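Side-chain contacts in thiosulfate sulfurtransferase (Pseudomonas aeruginosa, PDB 1YT8), which probably transfers sulfur from thiosulfate to cyanide, as a member of the rhodanese family of sulfurtransferases: residues A[115-120]-A[505-510]; A[189-194]-A[201-206]; A[195-200]-A[509-514]. All coordinates share one frame; numbering follows the deposited sequence.

Contact 1. Residues A[115-120]-A[505-510]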
ATOM      1  N   PRO A 115       5.052   0.222 -10.274  1.00 10.71           N
ATOM      2  CA  PRO A 115       6.417   0.758 -10.319  1.00 10.93           C
ATOM      3  C   PRO A 115       7.364  -0.080  -9.455  1.00 11.62           C
ATOM      4  O   PRO A 115       8.475  -0.423  -9.875  1.00 11.04           O
ATOM      5  CB  PRO A 115       6.248   2.176  -9.782  1.00 12.11           C
ATOM      6  CG  PRO A 115       4.873   2.548 -10.267  1.00 12.80           C
ATOM      7  CD  PRO A 115       4.077   1.286  -9.970  1.00 10.01           C
ATOM      8  N   SER A 116       6.913  -0.418  -8.252  1.00  9.67           N
ATOM      9  CA  SER A 116       7.718  -1.216  -7.332  1.00 11.19           C
ATOM     10  C   SER A 116       8.042  -2.603  -7.875  1.00 10.34           C
ATOM     11  O   SER A 116       9.178  -3.075  -7.764  1.00 12.50           O
ATOM     12  CB  SER A 116       7.001  -1.359  -5.987  1.00 10.59           C
ATOM     13  OG  SER A 116       6.824  -0.102  -5.361  1.00 12.95           O
ATOM     14  N   LYS A 117       7.045  -3.261  -8.458  1.00 11.92           N
ATOM     15  CA  LYS A 117       7.243  -4.603  -8.993  1.00 11.73           C
ATOM     16  C   LYS A 117       8.061  -4.612 -10.279  1.00 11.26           C
ATOM     17  O   LYS A 117       8.889  -5.502 -10.490  1.00 10.26           O
ATOM     18  CB  LYS A 117       5.891  -5.279  -9.219  1.00 13.28           C
ATOM     19  CG  LYS A 117       5.070  -5.398  -7.950  1.00 12.63           C
ATOM     20  CD  LYS A 117       3.700  -5.982  -8.227  1.00 11.46           C
ATOM     21  CE  LYS A 117       2.912  -6.142  -6.940  1.00 11.03           C
ATOM     22  NZ  LYS A 117       1.546  -6.678  -7.213  1.00 13.69           N
ATOM     23  N   ALA A 118       7.821  -3.627 -11.139  1.00 12.21           N
ATOM     24  CA  ALA A 118       8.561  -3.525 -12.389  1.00 10.84           C
ATOM     25  C   ALA A 118      10.020  -3.240 -12.048  1.00 11.38           C
ATOM     26  O   ALA A 118      10.938  -3.760 -12.690  1.00 11.11           O
ATOM     27  CB  ALA A 118       7.986  -2.407 -13.246  1.00 10.41           C
ATOM     28  N   PHE A 119      10.236  -2.411 -11.029  1.00 12.83           N
ATOM     29  CA  PHE A 119      11.597  -2.094 -10.607  1.00 11.98           C
ATOM     30  C   PHE A 119      12.298  -3.365 -10.128  1.00 11.91           C
ATOM     31  O   PHE A 119      13.479  -3.571 -10.398  1.00 11.43           O
ATOM     32  CB  PHE A 119      11.606  -1.068  -9.470  1.00 12.83           C
ATOM     33  CG  PHE A 119      12.982  -0.813  -8.910  1.00 14.31           C
ATOM     34  CD1 PHE A 119      13.941  -0.143  -9.664  1.00 13.26           C
ATOM     35  CD2 PHE A 119      13.333  -1.288  -7.651  1.00 12.56           C
ATOM     36  CE1 PHE A 119      15.239   0.051  -9.174  1.00 14.44           C
ATOM     37  CE2 PHE A 119      14.627  -1.102  -7.150  1.00 14.57           C
ATOM     38  CZ  PHE A 119      15.583  -0.428  -7.919  1.00 14.63           C
ATOM     39  N   GLY A 120      11.565  -4.213  -9.411  1.00 11.97           N
ATOM     40  CA  GLY A 120      12.148  -5.449  -8.922  1.00 13.03           C
ATOM     41  C   GLY A 120      12.678  -6.308 -10.057  1.00 13.67           C
ATOM     42  O   GLY A 120      13.760  -6.900  -9.959  1.00 10.70           O
ATOM     43  N   GLN A 505       0.202 -18.572 -11.944  1.00 19.95           N
ATOM     44  CA  GLN A 505       1.203 -18.643 -13.002  1.00 18.84           C
ATOM     45  C   GLN A 505       1.062 -17.396 -13.873  1.00 18.79           C
ATOM     46  O   GLN A 505       2.052 -16.846 -14.361  1.00 17.59           O
ATOM     47  CB  GLN A 505       1.002 -19.894 -13.862  1.00 19.76           C
ATOM     48  CG  GLN A 505       1.980 -20.006 -15.031  1.00 18.56           C
ATOM     49  CD  GLN A 505       3.430 -20.078 -14.581  1.00 18.93           C
ATOM     50  OE1 GLN A 505       3.804 -20.953 -13.804  1.00 22.88           O
ATOM     51  NE2 GLN A 505       4.256 -19.160 -15.076  1.00 16.24           N
ATOM     52  N   GLY A 506      -0.178 -16.955 -14.060  1.00 16.32           N
ATOM     53  CA  GLY A 506      -0.426 -15.775 -14.871  1.00 17.66           C
ATOM     54  C   GLY A 506       0.228 -14.546 -14.271  1.00 15.88           C
ATOM     55  O   GLY A 506       0.657 -13.643 -14.989  1.00 16.09           O
ATOM     56  N   TYR A 507       0.298 -14.513 -12.943  1.00 16.15           N
ATOM     57  CA  TYR A 507       0.914 -13.398 -12.235  1.00 16.33           C
ATOM     58  C   TYR A 507       2.411 -13.379 -12.547  1.00 15.65           C
ATOM     59  O   TYR A 507       2.990 -12.321 -12.801  1.00 14.49           O
ATOM     60  CB  TYR A 507       0.702 -13.543 -10.727  1.00 15.26           C
ATOM     61  CG  TYR A 507       1.249 -12.382  -9.932  1.00 17.62           C
ATOM     62  CD1 TYR A 507       0.639 -11.127  -9.987  1.00 17.14           C
ATOM     63  CD2 TYR A 507       2.397 -12.524  -9.153  1.00 16.27           C
ATOM     64  CE1 TYR A 507       1.162 -10.042  -9.285  1.00 16.61           C
ATOM     65  CE2 TYR A 507       2.929 -11.445  -8.450  1.00 16.92           C
ATOM     66  CZ  TYR A 507       2.307 -10.209  -8.522  1.00 17.34           C
ATOM     67  OH  TYR A 507       2.830  -9.140  -7.832  1.00 16.53           O
ATOM     68  N   LEU A 508       3.033 -14.552 -12.529  1.00 15.66           N
ATOM     69  CA  LEU A 508       4.458 -14.654 -12.832  1.00 14.78           C
ATOM     70  C   LEU A 508       4.726 -14.241 -14.278  1.00 16.11           C
ATOM     71  O   LEU A 508       5.695 -13.529 -14.562  1.00 14.41           O
ATOM     72  CB  LEU A 508       4.947 -16.088 -12.606  1.00 16.36           C
ATOM     73  CG  LEU A 508       4.826 -16.653 -11.186  1.00 17.26           C
ATOM     74  CD1 LEU A 508       5.333 -18.089 -11.178  1.00 15.48           C
ATOM     75  CD2 LEU A 508       5.624 -15.794 -10.200  1.00 17.13           C
ATOM     76  N   ASP A 509       3.867 -14.691 -15.189  1.00 15.07           N
ATOM     77  CA  ASP A 509       4.024 -14.353 -16.599  1.00 16.43           C
ATOM     78  C   ASP A 509       3.916 -12.847 -16.783  1.00 16.63           C
ATOM     79  O   ASP A 509       4.622 -12.262 -17.602  1.00 16.25           O
ATOM     80  CB  ASP A 509       2.962 -15.044 -17.459  1.00 17.28           C
ATOM     81  CG  ASP A 509       3.087 -16.555 -17.450  1.00 20.94           C
ATOM     82  OD1 ASP A 509       4.213 -17.066 -17.298  1.00 21.32           O
ATOM     83  OD2 ASP A 509       2.051 -17.234 -17.611  1.00 24.72           O
ATOM     84  N   TRP A 510       3.020 -12.220 -16.024  1.00 16.04           N
ATOM     85  CA  TRP A 510       2.849 -10.779 -16.108  1.00 16.37           C
ATOM     86  C   TRP A 510       4.141 -10.075 -15.683  1.00 15.20           C
ATOM     87  O   TRP A 510       4.608  -9.159 -16.362  1.00 17.45           O
ATOM     88  CB  TRP A 510       1.684 -10.324 -15.222  1.00 15.58           C
ATOM     89  CG  TRP A 510       1.648  -8.841 -15.004  1.00 15.95           C
ATOM     90  CD1 TRP A 510       1.337  -7.878 -15.922  1.00 13.88           C
ATOM     91  CD2 TRP A 510       1.989  -8.152 -13.796  1.00 15.87           C
ATOM     92  NE1 TRP A 510       1.464  -6.630 -15.360  1.00 15.30           N
ATOM     93  CE2 TRP A 510       1.864  -6.769 -14.055  1.00 14.43           C
ATOM     94  CE3 TRP A 510       2.388  -8.571 -12.519  1.00 14.73           C
ATOM     95  CZ2 TRP A 510       2.128  -5.798 -13.085  1.00 13.86           C
ATOM     96  CZ3 TRP A 510       2.652  -7.604 -11.551  1.00 16.11           C
ATOM     97  CH2 TRP A 510       2.518  -6.232 -11.841  1.00 15.52           C
TER
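K117 meets Y507 and W510 where helix 114-127 faces helix 501-512. K117 has the most surface buried here. Its side chain leaves the helix toward the other segment and is extended from CG to the amine. It crosses both aromatic side chains at about a right angle. The amine donates a hydrogen bond to the phenol: K117 NZ lies 2.8 Å from Y507 OH, at the edge of the ring and near its plane. The ammonium is therefore held by the phenol oxygen and does not sit over the ring face. Further back along the chain, K117 CD is 3.8 Å from W510 CH2, again at a ring edge. Both rings reach the lysine because CG stands anti to the backbone N, with chi1 -177° in Y507 and 166° in W510. The lysine charge is also met by D111, which forms a salt bridge with K117 NZ. This pairing probably stabilises the buried ammonium. The Y507 side chain comes to about 5 Å from the bound sulfite, so the contact borders that pocket. Around it, Y507 and L508 pack on helix 221-227, A118 and W510 touch helix 514-521, and K117 and F119 lean on helix 197-208.

Contact 2. Residues A[189-194]-A[201-206]. With SO3 (sulfite ion), chain B.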
ATOM      1  N   VAL A 189      21.677 -18.139   2.886  1.00 14.32           N
ATOM      2  CA  VAL A 189      20.554 -17.280   3.227  1.00 13.07           C
ATOM      3  C   VAL A 189      19.677 -17.231   1.987  1.00 14.37           C
ATOM      4  O   VAL A 189      20.126 -16.849   0.902  1.00 14.84           O
ATOM      5  CB  VAL A 189      21.013 -15.857   3.622  1.00 12.69           C
ATOM      6  CG1 VAL A 189      19.800 -14.937   3.791  1.00 13.50           C
ATOM      7  CG2 VAL A 189      21.787 -15.916   4.933  1.00 13.56           C
ATOM      8  N   ILE A 190      18.432 -17.659   2.155  1.00 13.18           N
ATOM      9  CA  ILE A 190      17.457 -17.696   1.075  1.00 13.32           C
ATOM     10  C   ILE A 190      16.315 -16.757   1.448  1.00 12.71           C
ATOM     11  O   ILE A 190      15.763 -16.857   2.542  1.00 15.06           O
ATOM     12  CB  ILE A 190      16.906 -19.126   0.901  1.00 11.49           C
ATOM     13  CG1 ILE A 190      18.055 -20.081   0.561  1.00 12.91           C
ATOM     14  CG2 ILE A 190      15.843 -19.151  -0.190  1.00 13.91           C
ATOM     15  CD1 ILE A 190      17.673 -21.551   0.607  1.00 13.68           C
ATOM     16  N   VAL A 191      15.973 -15.837   0.549  1.00 12.56           N
ATOM     17  CA  VAL A 191      14.892 -14.886   0.809  1.00 11.59           C
ATOM     18  C   VAL A 191      13.687 -15.206  -0.073  1.00 12.42           C
ATOM     19  O   VAL A 191      13.837 -15.448  -1.273  1.00 15.13           O
ATOM     20  CB  VAL A 191      15.334 -13.422   0.515  1.00 11.41           C
ATOM     21  CG1 VAL A 191      14.216 -12.455   0.904  1.00 11.14           C
ATOM     22  CG2 VAL A 191      16.624 -13.083   1.276  1.00  9.16           C
ATOM     23  N   ASN A 192      12.492 -15.215   0.518  1.00 11.40           N
ATOM     24  CA  ASN A 192      11.286 -15.488  -0.252  1.00 12.42           C
ATOM     25  C   ASN A 192      10.198 -14.471   0.044  1.00 12.51           C
ATOM     26  O   ASN A 192      10.273 -13.720   1.011  1.00 13.52           O
ATOM     27  CB  ASN A 192      10.712 -16.882   0.068  1.00 12.56           C
ATOM     28  CG  ASN A 192       9.862 -16.894   1.342  1.00 13.60           C
ATOM     29  OD1 ASN A 192      10.372 -17.081   2.448  1.00 11.89           O
ATOM     30  ND2 ASN A 192       8.555 -16.676   1.186  1.00 11.18           N
ATOM     31  N   CYS A 193       9.201 -14.449  -0.827  1.00 11.78           N
ATOM     32  CA  CYS A 193       8.022 -13.626  -0.646  1.00 11.86           C
ATOM     33  C   CYS A 193       6.960 -14.519  -1.274  1.00 12.67           C
ATOM     34  O   CYS A 193       7.187 -15.730  -1.390  1.00 11.14           O
ATOM     35  CB  CYS A 193       8.147 -12.250  -1.330  1.00 11.75           C
ATOM     36  SG  CYS A 193       7.991 -12.163  -3.118  1.00 18.07           S
ATOM     37  N   ALA A 194       5.816 -13.966  -1.660  1.00 12.60           N
ATOM     38  CA  ALA A 194       4.767 -14.765  -2.279  1.00 14.52           C
ATOM     39  C   ALA A 194       5.053 -14.997  -3.755  1.00 15.45           C
ATOM     40  O   ALA A 194       4.823 -16.084  -4.287  1.00 13.51           O
ATOM     41  CB  ALA A 194       3.419 -14.077  -2.106  1.00 14.17           C
ATOM     42  N   ILE A 201      14.445  -7.934  -4.191  1.00  9.76           N
ATOM     43  CA  ILE A 201      14.922  -6.758  -3.475  1.00 11.60           C
ATOM     44  C   ILE A 201      15.652  -7.169  -2.195  1.00 11.34           C
ATOM     45  O   ILE A 201      16.695  -6.607  -1.856  1.00 11.99           O
ATOM     46  CB  ILE A 201      13.747  -5.811  -3.116  1.00 14.33           C
ATOM     47  CG1 ILE A 201      13.069  -5.305  -4.394  1.00 14.22           C
ATOM     48  CG2 ILE A 201      14.248  -4.643  -2.277  1.00 14.41           C
ATOM     49  CD1 ILE A 201      13.982  -4.491  -5.298  1.00 16.37           C
ATOM     50  N   GLY A 202      15.107  -8.158  -1.491  1.00  9.61           N
ATOM     51  CA  GLY A 202      15.731  -8.615  -0.263  1.00 10.93           C
ATOM     52  C   GLY A 202      17.072  -9.286  -0.503  1.00 11.36           C
ATOM     53  O   GLY A 202      18.037  -9.053   0.226  1.00 12.13           O
ATOM     54  N   THR A 203      17.137 -10.131  -1.525  1.00 11.28           N
ATOM     55  CA  THR A 203      18.381 -10.821  -1.842  1.00 11.99           C
ATOM     56  C   THR A 203      19.433  -9.810  -2.281  1.00 11.59           C
ATOM     57  O   THR A 203      20.569  -9.847  -1.813  1.00 13.13           O
ATOM     58  CB  THR A 203      18.173 -11.857  -2.960  1.00 11.84           C
ATOM     59  OG1 THR A 203      17.237 -12.848  -2.519  1.00 12.60           O
ATOM     60  CG2 THR A 203      19.490 -12.542  -3.315  1.00 12.20           C
ATOM     61  N   GLN A 204      19.049  -8.895  -3.163  1.00 11.76           N
ATOM     62  CA  GLN A 204      19.996  -7.902  -3.645  1.00 11.84           C
ATOM     63  C   GLN A 204      20.403  -6.937  -2.529  1.00 11.88           C
ATOM     64  O   GLN A 204      21.514  -6.411  -2.541  1.00 11.94           O
ATOM     65  CB  GLN A 204      19.421  -7.143  -4.850  1.00 12.36           C
ATOM     66  CG  GLN A 204      20.495  -6.369  -5.634  1.00 11.21           C
ATOM     67  CD  GLN A 204      21.625  -7.269  -6.139  1.00 11.79           C
ATOM     68  OE1 GLN A 204      22.808  -6.962  -5.961  1.00 16.77           O
ATOM     69  NE2 GLN A 204      21.264  -8.375  -6.774  1.00 10.22           N
ATOM     70  N   SER A 205      19.516  -6.709  -1.560  1.00 13.34           N
ATOM     71  CA  SER A 205      19.845  -5.827  -0.434  1.00 11.25           C
ATOM     72  C   SER A 205      21.031  -6.415   0.329  1.00 11.85           C
ATOM     73  O   SER A 205      21.981  -5.707   0.679  1.00 12.00           O
ATOM     74  CB  SER A 205      18.668  -5.703   0.542  1.00  9.85           C
ATOM     75  OG  SER A 205      17.594  -4.968  -0.007  1.00 13.12           O
ATOM     76  N   LEU A 206      20.958  -7.715   0.592  1.00 11.59           N
ATOM     77  CA  LEU A 206      22.011  -8.415   1.319  1.00 13.71           C
ATOM     78  C   LEU A 206      23.323  -8.432   0.542  1.00 14.24           C
ATOM     79  O   LEU A 206      24.401  -8.323   1.129  1.00 16.11           O
ATOM     80  CB  LEU A 206      21.560  -9.847   1.646  1.00 12.82           C
ATOM     81  CG  LEU A 206      20.400  -9.948   2.643  1.00 15.02           C
ATOM     82  CD1 LEU A 206      19.939 -11.397   2.752  1.00 18.26           C
ATOM     83  CD2 LEU A 206      20.840  -9.419   4.004  1.00 16.23           C
TER
HETATM   84  S   SO3 B 540       6.490 -10.921  -3.584  1.00 26.35           S
HETATM   85  O1  SO3 B 540       5.508 -11.381  -2.574  1.00 22.06           O
HETATM   86  O2  SO3 B 540       5.923 -10.997  -4.947  1.00 28.52           O
HETATM   87  O3  SO3 B 540       6.999  -9.554  -3.293  1.00 20.72           O
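The beta-alpha-beta unit of strand 188-192, helix 197-208 and strand 215-218 contains this contact, with the sulfite-bearing loop between its first two elements. V191 and V189 point from the strand toward the helix, and G202, T203 and L206 receive them. V191 and L206 meet end to end through their methyls, with V191 CG2 4.0 Å from L206 CD1. The same methyl of L206 meets V189 from across: L206 CD1 is 3.7 Å from V189 CG1. T203 and V191 run alongside one another but point opposite ways, and T203 OG1 lies 3.6 Å from V191 CB. That hydroxyl has its polar partner one turn back, in a hydrogen bond with S199 O. G202 has its backbone against the V191 methyls. Strand and helix run roughly antiparallel, at 147°, with their axes 8.0 Å apart. Beyond the strand end, C193 SG is covalently bonded to the sulfite sulfur at 2.0 Å. A194 N donates to sulfite O1 at 2.8 Å. N192 ND2 bonds to C193 O and also to D151, which ties the start of the loop to the neighbouring strand. A cysteine loop between a central parallel strand and the following helix is characteristic of the rhodanese fold.

Contact 3. Residues A[195-200]-A[509-514]. With SO3 (sulfite ion), chain B.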
ATOM      1  N   GLY A 195       5.554 -13.957  -4.409  1.00 15.12           N
ATOM      2  CA  GLY A 195       5.877 -14.056  -5.815  1.00 13.18           C
ATOM      3  C   GLY A 195       7.370 -13.922  -6.025  1.00 13.37           C
ATOM      4  O   GLY A 195       8.136 -14.835  -5.697  1.00 13.64           O
ATOM      5  N   ARG A 196       7.786 -12.768  -6.541  1.00 12.68           N
ATOM      6  CA  ARG A 196       9.192 -12.514  -6.834  1.00 14.55           C
ATOM      7  C   ARG A 196       9.758 -11.203  -6.286  1.00 12.04           C
ATOM      8  O   ARG A 196      10.867 -11.171  -5.759  1.00 13.21           O
ATOM      9  CB  ARG A 196       9.402 -12.492  -8.353  1.00 15.13           C
ATOM     10  CG  ARG A 196       9.064 -13.778  -9.084  1.00 15.43           C
ATOM     11  CD  ARG A 196       8.908 -13.517 -10.578  1.00 16.10           C
ATOM     12  NE  ARG A 196      10.050 -12.803 -11.140  1.00 14.92           N
ATOM     13  CZ  ARG A 196      11.255 -13.332 -11.325  1.00 16.98           C
ATOM     14  NH1 ARG A 196      11.487 -14.596 -10.994  1.00 15.69           N
ATOM     15  NH2 ARG A 196      12.228 -12.593 -11.848  1.00 14.07           N
ATOM     16  N   THR A 197       8.987 -10.127  -6.407  1.00 12.70           N
ATOM     17  CA  THR A 197       9.467  -8.800  -6.029  1.00 11.20           C
ATOM     18  C   THR A 197      10.259  -8.617  -4.749  1.00 11.42           C
ATOM     19  O   THR A 197      11.436  -8.268  -4.803  1.00 11.66           O
ATOM     20  CB  THR A 197       8.325  -7.778  -6.030  1.00 13.58           C
ATOM     21  OG1 THR A 197       7.554  -7.937  -7.228  1.00 10.13           O
ATOM     22  CG2 THR A 197       8.895  -6.358  -5.994  1.00 11.77           C
ATOM     23  N   ARG A 198       9.628  -8.825  -3.600  1.00  9.97           N
ATOM     24  CA  ARG A 198      10.339  -8.639  -2.342  1.00 11.59           C
ATOM     25  C   ARG A 198      11.504  -9.608  -2.142  1.00 10.43           C
ATOM     26  O   ARG A 198      12.445  -9.296  -1.411  1.00 12.44           O
ATOM     27  CB  ARG A 198       9.348  -8.692  -1.172  1.00 11.19           C
ATOM     28  CG  ARG A 198       8.533  -7.395  -1.051  1.00  9.05           C
ATOM     29  CD  ARG A 198       7.329  -7.519  -0.117  1.00 13.75           C
ATOM     30  NE  ARG A 198       6.317  -8.423  -0.655  1.00 12.62           N
ATOM     31  CZ  ARG A 198       5.136  -8.658  -0.088  1.00 14.96           C
ATOM     32  NH1 ARG A 198       4.798  -8.054   1.045  1.00 11.40           N
ATOM     33  NH2 ARG A 198       4.297  -9.514  -0.649  1.00 12.74           N
ATOM     34  N   SER A 199      11.468 -10.767  -2.799  1.00 11.10           N
ATOM     35  CA  SER A 199      12.570 -11.720  -2.662  1.00 11.75           C
ATOM     36  C   SER A 199      13.788 -11.221  -3.437  1.00 10.30           C
ATOM     37  O   SER A 199      14.927 -11.416  -3.006  1.00 12.50           O
ATOM     38  CB  SER A 199      12.170 -13.123  -3.151  1.00  9.30           C
ATOM     39  OG  SER A 199      12.084 -13.198  -4.567  1.00 12.86           O
ATOM     40  N   ILE A 200      13.550 -10.577  -4.580  1.00 11.76           N
ATOM     41  CA  ILE A 200      14.641 -10.037  -5.397  1.00 12.43           C
ATOM     42  C   ILE A 200      15.281  -8.852  -4.666  1.00 11.57           C
ATOM     43  O   ILE A 200      16.503  -8.771  -4.537  1.00 12.59           O
ATOM     44  CB  ILE A 200      14.131  -9.552  -6.780  1.00 11.88           C
ATOM     45  CG1 ILE A 200      13.656 -10.744  -7.614  1.00 10.12           C
ATOM     46  CG2 ILE A 200      15.246  -8.810  -7.523  1.00 12.23           C
ATOM     47  CD1 ILE A 200      12.878 -10.355  -8.869  1.00 14.59           C
ATOM     48  N   ASP A 509       3.867 -14.691 -15.189  1.00 15.07           N
ATOM     49  CA  ASP A 509       4.024 -14.353 -16.599  1.00 16.43           C
ATOM     50  C   ASP A 509       3.916 -12.847 -16.783  1.00 16.63           C
ATOM     51  O   ASP A 509       4.622 -12.262 -17.602  1.00 16.25           O
ATOM     52  CB  ASP A 509       2.962 -15.044 -17.459  1.00 17.28           C
ATOM     53  CG  ASP A 509       3.087 -16.555 -17.450  1.00 20.94           C
ATOM     54  OD1 ASP A 509       4.213 -17.066 -17.298  1.00 21.32           O
ATOM     55  OD2 ASP A 509       2.051 -17.234 -17.611  1.00 24.72           O
ATOM     56  N   TRP A 510       3.020 -12.220 -16.024  1.00 16.04           N
ATOM     57  CA  TRP A 510       2.849 -10.779 -16.108  1.00 16.37           C
ATOM     58  C   TRP A 510       4.141 -10.075 -15.683  1.00 15.20           C
ATOM     59  O   TRP A 510       4.608  -9.159 -16.362  1.00 17.45           O
ATOM     60  CB  TRP A 510       1.684 -10.324 -15.222  1.00 15.58           C
ATOM     61  CG  TRP A 510       1.648  -8.841 -15.004  1.00 15.95           C
ATOM     62  CD1 TRP A 510       1.337  -7.878 -15.922  1.00 13.88           C
ATOM     63  CD2 TRP A 510       1.989  -8.152 -13.796  1.00 15.87           C
ATOM     64  NE1 TRP A 510       1.464  -6.630 -15.360  1.00 15.30           N
ATOM     65  CE2 TRP A 510       1.864  -6.769 -14.055  1.00 14.43           C
ATOM     66  CE3 TRP A 510       2.388  -8.571 -12.519  1.00 14.73           C
ATOM     67  CZ2 TRP A 510       2.128  -5.798 -13.085  1.00 13.86           C
ATOM     68  CZ3 TRP A 510       2.652  -7.604 -11.551  1.00 16.11           C
ATOM     69  CH2 TRP A 510       2.518  -6.232 -11.841  1.00 15.52           C
ATOM     70  N   GLU A 511       4.729 -10.504 -14.571  1.00 13.89           N
ATOM     71  CA  GLU A 511       5.964  -9.879 -14.106  1.00 15.87           C
ATOM     72  C   GLU A 511       7.100 -10.085 -15.107  1.00 15.33           C
ATOM     73  O   GLU A 511       7.965  -9.221 -15.259  1.00 17.02           O
ATOM     74  CB  GLU A 511       6.352 -10.410 -12.717  1.00 16.08           C
ATOM     75  CG  GLU A 511       5.327 -10.048 -11.638  1.00 17.22           C
ATOM     76  CD  GLU A 511       5.787 -10.357 -10.221  1.00 20.73           C
ATOM     77  OE1 GLU A 511       6.276 -11.479  -9.973  1.00 21.85           O
ATOM     78  OE2 GLU A 511       5.640  -9.478  -9.347  1.00 21.42           O
ATOM     79  N   PHE A 512       7.076 -11.216 -15.806  1.00 14.88           N
ATOM     80  CA  PHE A 512       8.093 -11.539 -16.807  1.00 17.16           C
ATOM     81  C   PHE A 512       8.134 -10.505 -17.935  1.00 16.74           C
ATOM     82  O   PHE A 512       9.162 -10.330 -18.594  1.00 16.41           O
ATOM     83  CB  PHE A 512       7.808 -12.921 -17.405  1.00 22.92           C
ATOM     84  CG  PHE A 512       8.854 -13.398 -18.387  1.00 26.65           C
ATOM     85  CD1 PHE A 512      10.066 -13.915 -17.940  1.00 29.19           C
ATOM     86  CD2 PHE A 512       8.621 -13.328 -19.760  1.00 29.44           C
ATOM     87  CE1 PHE A 512      11.037 -14.361 -18.848  1.00 31.21           C
ATOM     88  CE2 PHE A 512       9.583 -13.769 -20.677  1.00 30.11           C
ATOM     89  CZ  PHE A 512      10.792 -14.287 -20.218  1.00 30.50           C
ATOM     90  N   GLY A 513       7.018  -9.819 -18.164  1.00 15.39           N
ATOM     91  CA  GLY A 513       6.982  -8.835 -19.232  1.00 14.55           C
ATOM     92  C   GLY A 513       7.108  -7.381 -18.812  1.00 14.59           C
ATOM     93  O   GLY A 513       7.030  -6.487 -19.657  1.00 14.12           O
ATOM     94  N   LEU A 514       7.326  -7.132 -17.524  1.00 11.95           N
ATOM     95  CA  LEU A 514       7.422  -5.762 -17.019  1.00 12.35           C
ATOM     96  C   LEU A 514       8.595  -4.913 -17.502  1.00 12.64           C
ATOM     97  O   LEU A 514       8.420  -3.732 -17.790  1.00 13.52           O
ATOM     98  CB  LEU A 514       7.402  -5.761 -15.488  1.00 12.08           C
ATOM     99  CG  LEU A 514       6.037  -6.050 -14.865  1.00 13.30           C
ATOM    100  CD1 LEU A 514       6.169  -6.094 -13.355  1.00 11.95           C
ATOM    101  CD2 LEU A 514       5.044  -4.973 -15.287  1.00 14.27           C
TER
HETATM  102  S   SO3 B 540       6.490 -10.921  -3.584  1.00 26.35           S
HETATM  103  O1  SO3 B 540       5.508 -11.381  -2.574  1.00 22.06           O
HETATM  104  O2  SO3 B 540       5.923 -10.997  -4.947  1.00 28.52           O
HETATM  105  O3  SO3 B 540       6.999  -9.554  -3.293  1.00 20.72           O
HETATM  106  O   HOH W   1       5.175  -8.605  -6.338  1.00 25.75           O
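E511 puts CG anti to its carbonyl carbon (chi1 -64°) and then runs extended, which carries its carboxylate to R196 and T197. R196 also has CG anti to the carbonyl carbon, but its chain bends at chi3 (52°). Its methylene groups then lie alongside the carboxylate while the guanidinium turns elsewhere. R196 belongs to the rhodanese cysteine loop and is the N-cap residue of helix 197-208. E511 comes from helix 501-512, which packs against it.

The R196 and E511 side chains lie side by side but head opposite ways, and their flat groups stand 81° apart. R196 CD is 3.4 Å from E511 OE1. The charges are opposite but not paired: the R196 guanidinium instead forms salt bridges with E121 and E124 of helix 114-127. E511 OE1 is buried with no polar partner in the model. The other oxygen, E511 OE2, faces T197.

The loop wraps the sulfite with backbone N-H groups and one arginine. G195 N donates to sulfite O1, and R196 N makes a weak bond to O2. R198 N gives a nearly straight bond to O3 at 2.7 Å. The R198 side chain reaches the same ion with its guanidinium edge in plane: R198 NE bonds to O3 at 3.0 Å and R198 NH2 to O1 at 2.9 Å. These two bonds fix the rotation of the guanidinium. R198 NH1 has its own partners, a salt bridge with E157 and a hydrogen bond to Q309, consistent with a second shell that steadies it. Amides directed at the anion from the start of a helix would be expected to stabilise its negative charge.

One water connects the sulfite to the facing helix 501-512. It accepts from T197 OG1 at 2.6 Å and donates to sulfite O2 at 2.9 Å and to E511 OE2 at 3.2 Å.

Overall arrangement
From the N terminus, helix 114-127 comes first. Contact 1 joins it to helix 501-512 and closes a loop of 384 residues. Contact 2 is local: it spans six residues inside that loop and joins strand 188-192 to helix 197-208. Contact 3 starts from the same cysteine loop and helix start, then reaches helix 501-512 and the start of the next helix, across 308 residues. Contacts 2 and 3 cross along the chain, and both touch the sulfite. Contacts 1 and 3 end on the same stretch, share D509 and W510, and have centres about 3 Å apart. Together they tie the rhodanese-like unit that holds strand 188-192 and helix 197-208 to helix 114-127 and to helix 501-512.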